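Local coordinates for protein cytochrome c, putative (Shewanella oneidensis, PDB 1SP3) that carries eight heme c groups and probably acts as a respiratory oxidoreductase that reduces tetrathionate, at residues T51-G55 with K56-I60. Numbering follows the deposited sequence.
Sequences TVVRG and KKNSI. With HEC (heme c), chain D.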
ATOM      1  N   THR A  51     -15.119  -5.764 -14.107  1.00 38.81           N
ATOM      2  CA  THR A  51     -14.058  -6.513 -13.387  1.00 40.38           C
ATOM      3  C   THR A  51     -12.699  -6.352 -14.115  1.00 39.01           C
ATOM      4  O   THR A  51     -12.615  -6.417 -15.359  1.00 38.30           O
ATOM      5  CB  THR A  51     -14.395  -8.002 -13.228  1.00 41.95           C
ATOM      6  OG1 THR A  51     -15.580  -8.126 -12.451  1.00 48.48           O
ATOM      7  CG2 THR A  51     -13.393  -8.711 -12.416  1.00 37.34           C
ATOM      8  N   VAL A  52     -11.661  -6.049 -13.331  1.00 36.15           N
ATOM      9  CA  VAL A  52     -10.363  -5.771 -13.918  1.00 35.68           C
ATOM     10  C   VAL A  52      -9.324  -6.606 -13.255  1.00 34.43           C
ATOM     11  O   VAL A  52      -9.535  -7.196 -12.220  1.00 33.05           O
ATOM     12  CB  VAL A  52      -9.904  -4.264 -13.777  1.00 35.95           C
ATOM     13  CG1 VAL A  52     -10.737  -3.358 -14.692  1.00 34.64           C
ATOM     14  CG2 VAL A  52      -9.918  -3.802 -12.281  1.00 33.35           C
ATOM     15  N   VAL A  53      -8.192  -6.664 -13.918  1.00 35.34           N
ATOM     16  CA  VAL A  53      -6.978  -7.173 -13.336  1.00 34.49           C
ATOM     17  C   VAL A  53      -6.165  -5.981 -12.838  1.00 33.54           C
ATOM     18  O   VAL A  53      -5.671  -5.187 -13.602  1.00 33.32           O
ATOM     19  CB  VAL A  53      -6.242  -8.159 -14.277  1.00 35.87           C
ATOM     20  CG1 VAL A  53      -4.851  -8.553 -13.661  1.00 32.66           C
ATOM     21  CG2 VAL A  53      -7.117  -9.434 -14.424  1.00 37.47           C
ATOM     22  N   ARG A  54      -6.147  -5.807 -11.524  1.00 32.25           N
ATOM     23  CA  ARG A  54      -5.419  -4.741 -10.920  1.00 32.47           C
ATOM     24  C   ARG A  54      -4.213  -5.424 -10.212  1.00 33.16           C
ATOM     25  O   ARG A  54      -3.491  -6.160 -10.851  1.00 33.19           O
ATOM     26  CB  ARG A  54      -6.365  -3.946  -9.969  1.00 32.41           C
ATOM     27  CG  ARG A  54      -5.932  -2.526  -9.720  1.00 33.31           C
ATOM     28  CD  ARG A  54      -7.023  -1.421  -9.362  1.00 32.60           C
ATOM     29  NE  ARG A  54      -6.284  -0.265  -8.828  1.00 28.24           N
ATOM     30  CZ  ARG A  54      -5.899  -0.183  -7.540  1.00 37.65           C
ATOM     31  NH1 ARG A  54      -6.265  -1.153  -6.662  1.00 32.87           N
ATOM     32  NH2 ARG A  54      -5.182   0.861  -7.112  1.00 31.97           N
ATOM     33  N   GLY A  55      -4.003  -5.205  -8.911  1.00 32.48           N
ATOM     34  CA  GLY A  55      -2.747  -5.568  -8.273  1.00 30.74           C
ATOM     35  C   GLY A  55      -1.745  -4.494  -8.638  1.00 31.20           C
ATOM     36  O   GLY A  55      -2.016  -3.636  -9.501  1.00 30.05           O
ATOM     37  N   LYS A  56      -0.579  -4.528  -8.001  1.00 29.78           N
ATOM     38  CA  LYS A  56       0.437  -3.512  -8.186  1.00 32.05           C
ATOM     39  C   LYS A  56       0.908  -3.399  -9.672  1.00 33.44           C
ATOM     40  O   LYS A  56       1.246  -2.295 -10.116  1.00 33.01           O
ATOM     41  CB  LYS A  56       1.677  -3.805  -7.301  1.00 32.40           C
ATOM     42  CG  LYS A  56       2.771  -2.804  -7.484  1.00 29.86           C
ATOM     43  CD  LYS A  56       3.702  -2.826  -6.318  1.00 29.99           C
ATOM     44  CE  LYS A  56       4.765  -1.808  -6.633  1.00 27.35           C
ATOM     45  NZ  LYS A  56       5.649  -1.740  -5.502  1.00 26.03           N
ATOM     46  N   LYS A  57       0.985  -4.541 -10.358  1.00 31.65           N
ATOM     47  CA  LYS A  57       1.474  -4.628 -11.735  1.00 32.73           C
ATOM     48  C   LYS A  57       0.709  -3.672 -12.664  1.00 33.50           C
ATOM     49  O   LYS A  57       1.265  -3.072 -13.554  1.00 33.46           O
ATOM     50  CB  LYS A  57       1.215  -6.054 -12.272  1.00 31.00           C
ATOM     51  CG  LYS A  57       2.059  -6.419 -13.525  1.00 30.10           C
ATOM     52  CD  LYS A  57       1.712  -7.821 -14.050  1.00 29.33           C
ATOM     53  CE  LYS A  57       2.776  -8.258 -15.120  1.00 29.42           C
ATOM     54  NZ  LYS A  57       2.470  -9.693 -15.429  1.00 34.09           N
ATOM     55  N   ASN A  58      -0.594  -3.583 -12.433  1.00 35.02           N
ATOM     56  CA  ASN A  58      -1.481  -2.787 -13.250  1.00 35.06           C
ATOM     57  C   ASN A  58      -2.003  -1.512 -12.573  1.00 35.95           C
ATOM     58  O   ASN A  58      -2.992  -0.992 -12.991  1.00 39.07           O
ATOM     59  CB  ASN A  58      -2.636  -3.701 -13.688  1.00 33.99           C
ATOM     60  CG  ASN A  58      -2.117  -4.949 -14.349  1.00 31.59           C
ATOM     61  OD1 ASN A  58      -1.392  -4.844 -15.280  1.00 30.73           O
ATOM     62  ND2 ASN A  58      -2.384  -6.109 -13.795  1.00 32.53           N
ATOM     63  N   SER A  59      -1.406  -1.037 -11.493  1.00 34.93           N
ATOM     64  CA  SER A  59      -2.075   0.048 -10.785  1.00 32.43           C
ATOM     65  C   SER A  59      -1.466   1.352 -11.138  1.00 30.78           C
ATOM     66  O   SER A  59      -0.258   1.444 -11.396  1.00 28.07           O
ATOM     67  CB  SER A  59      -2.008  -0.147  -9.252  1.00 33.49           C
ATOM     68  OG  SER A  59      -2.833  -1.269  -8.906  1.00 34.32           O
ATOM     69  N   ILE A  60      -2.287   2.384 -11.058  1.00 30.96           N
ATOM     70  CA  ILE A  60      -1.772   3.774 -11.156  1.00 30.22           C
ATOM     71  C   ILE A  60      -2.000   4.467  -9.796  1.00 30.08           C
ATOM     72  O   ILE A  60      -3.137   4.409  -9.254  1.00 29.39           O
ATOM     73  CB  ILE A  60      -2.487   4.493 -12.331  1.00 30.96           C
ATOM     74  CG1 ILE A  60      -1.999   3.824 -13.617  1.00 33.63           C
ATOM     75  CG2 ILE A  60      -2.120   5.983 -12.460  1.00 30.89           C
ATOM     76  CD1 ILE A  60      -2.598   4.424 -14.956  1.00 40.11           C
TER
HETATM   77 FE   HEC D 802       5.182   0.108  -4.500  1.00 38.45          FE
HETATM   78  CHA HEC D 802       1.887  -0.963  -3.909  1.00 34.58           C
HETATM   79  CHB HEC D 802       4.126   1.697  -7.379  1.00 29.55           C
HETATM   80  CHC HEC D 802       8.407   0.954  -5.262  1.00 35.09           C
HETATM   81  CHD HEC D 802       6.248  -1.281  -1.595  1.00 29.90           C
HETATM   82  NA  HEC D 802       3.316   0.376  -5.487  1.00 34.62           N
HETATM   83  C1A HEC D 802       2.089  -0.164  -5.066  1.00 35.83           C
HETATM   84  C2A HEC D 802       1.078   0.256  -6.035  1.00 33.91           C
HETATM   85  C3A HEC D 802       1.686   0.990  -7.012  1.00 32.40           C
HETATM   86  C4A HEC D 802       3.114   1.072  -6.667  1.00 32.87           C
HETATM   87  CMA HEC D 802       0.951   1.639  -8.264  1.00 29.58           C
HETATM   88  CAA HEC D 802      -0.461  -0.076  -5.933  1.00 31.77           C
HETATM   89  CBA HEC D 802      -1.261   1.165  -5.455  1.00 32.10           C
HETATM   90  CGA HEC D 802      -0.633   1.770  -4.170  1.00 37.92           C
HETATM   91  O1A HEC D 802       0.050   2.831  -4.289  1.00 29.65           O
HETATM   92  O2A HEC D 802      -0.725   1.238  -2.979  1.00 41.71           O
HETATM   93  NB  HEC D 802       6.126   1.123  -6.008  1.00 31.89           N
HETATM   94  C1B HEC D 802       5.467   1.653  -7.142  1.00 31.52           C
HETATM   95  C2B HEC D 802       6.452   2.197  -8.049  1.00 30.78           C
HETATM   96  C3B HEC D 802       7.649   2.019  -7.434  1.00 31.42           C
HETATM   97  C4B HEC D 802       7.436   1.324  -6.159  1.00 31.75           C
HETATM   98  CMB HEC D 802       6.091   2.889  -9.405  1.00 27.79           C
HETATM   99  CAB HEC D 802       9.064   2.392  -7.945  1.00 29.51           C
HETATM  100  CBB HEC D 802       9.292   3.534  -8.682  1.00 33.41           C
HETATM  101  NC  HEC D 802       7.083  -0.096  -3.538  1.00 35.03           N
HETATM  102  C1C HEC D 802       8.272   0.328  -4.049  1.00 32.66           C
HETATM  103  C2C HEC D 802       9.307   0.015  -3.104  1.00 35.01           C
HETATM  104  C3C HEC D 802       8.700  -0.603  -2.032  1.00 35.42           C
HETATM  105  C4C HEC D 802       7.273  -0.690  -2.324  1.00 32.90           C
HETATM  106  CMC HEC D 802      10.804   0.354  -3.380  1.00 30.16           C
HETATM  107  CAC HEC D 802       9.376  -1.148  -0.712  1.00 35.36           C
HETATM  108  CBC HEC D 802      10.132  -0.407   0.174  1.00 30.38           C
HETATM  109  ND  HEC D 802       4.203  -0.946  -2.945  1.00 32.67           N
HETATM  110  C1D HEC D 802       4.929  -1.511  -1.920  1.00 27.38           C
HETATM  111  C2D HEC D 802       3.972  -2.370  -1.183  1.00 29.59           C
HETATM  112  C3D HEC D 802       2.611  -2.290  -1.886  1.00 31.73           C
HETATM  113  C4D HEC D 802       2.850  -1.377  -2.983  1.00 30.32           C
HETATM  114  CMD HEC D 802       4.286  -3.201   0.061  1.00 24.08           C
HETATM  115  CAD HEC D 802       1.251  -2.976  -1.466  1.00 36.93           C
HETATM  116  CBD HEC D 802       0.540  -2.000  -0.521  1.00 47.49           C
HETATM  117  CGD HEC D 802      -0.709  -2.589   0.174  1.00 56.95           C
HETATM  118  O1D HEC D 802      -0.951  -2.104   1.304  1.00 61.13           O
HETATM  119  O2D HEC D 802      -1.524  -3.484  -0.301  1.00 55.63           O
HETATM  120  O   HOH W   1      -5.505   3.239  -8.513  1.00 34.72           O
HETATM  121  O   HOH W   2      -5.258   1.541 -10.710  1.00 41.02           O
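The carbonyl oxygen of Gly-55 accepts two hydrogen bonds from the turn that follows it. Ser-59 OG lies 2.6 Å from Gly-55 O. The backbone N of Asn-58 reaches Gly-55 O from the opposite face of the carbonyl plane, at 3.3 Å. Ser-59 OG is placed for this by its chi1 of -69°, which sets it beside its own backbone N. The same hydroxyl lies over one face of the Arg-54 guanidinium, 3.5 Å from Arg-54 CZ. Asn-58 ND2 donates back to Arg-54 O at 3.1 Å, with an N-H...O angle of 154°. The amide is also held by Glu-42, its stronger polar partner. With an alanine here, Arg-54 O and Glu-42 OE2 would probably lose the donor they share. Arg-54 NE and NH2 each bind a water, and these waters lead to the backbone N and O of Ile-60. Gln-45, on the neighbouring strand of the hairpin, takes Arg-54 NH1. Lys-56 leaves this turn with CG anti to the backbone N (chi1 178°) and the chain extended beyond it. Trp-41 lies against that chain. The backbone N of Lys-56 bonds a propionate oxygen of another heme c, so the residue sits between two hemes. Lys-56 NZ binds HEC FE at 2.2 Å. Lysine thus replaces the usual histidine as axial ligand of this iron.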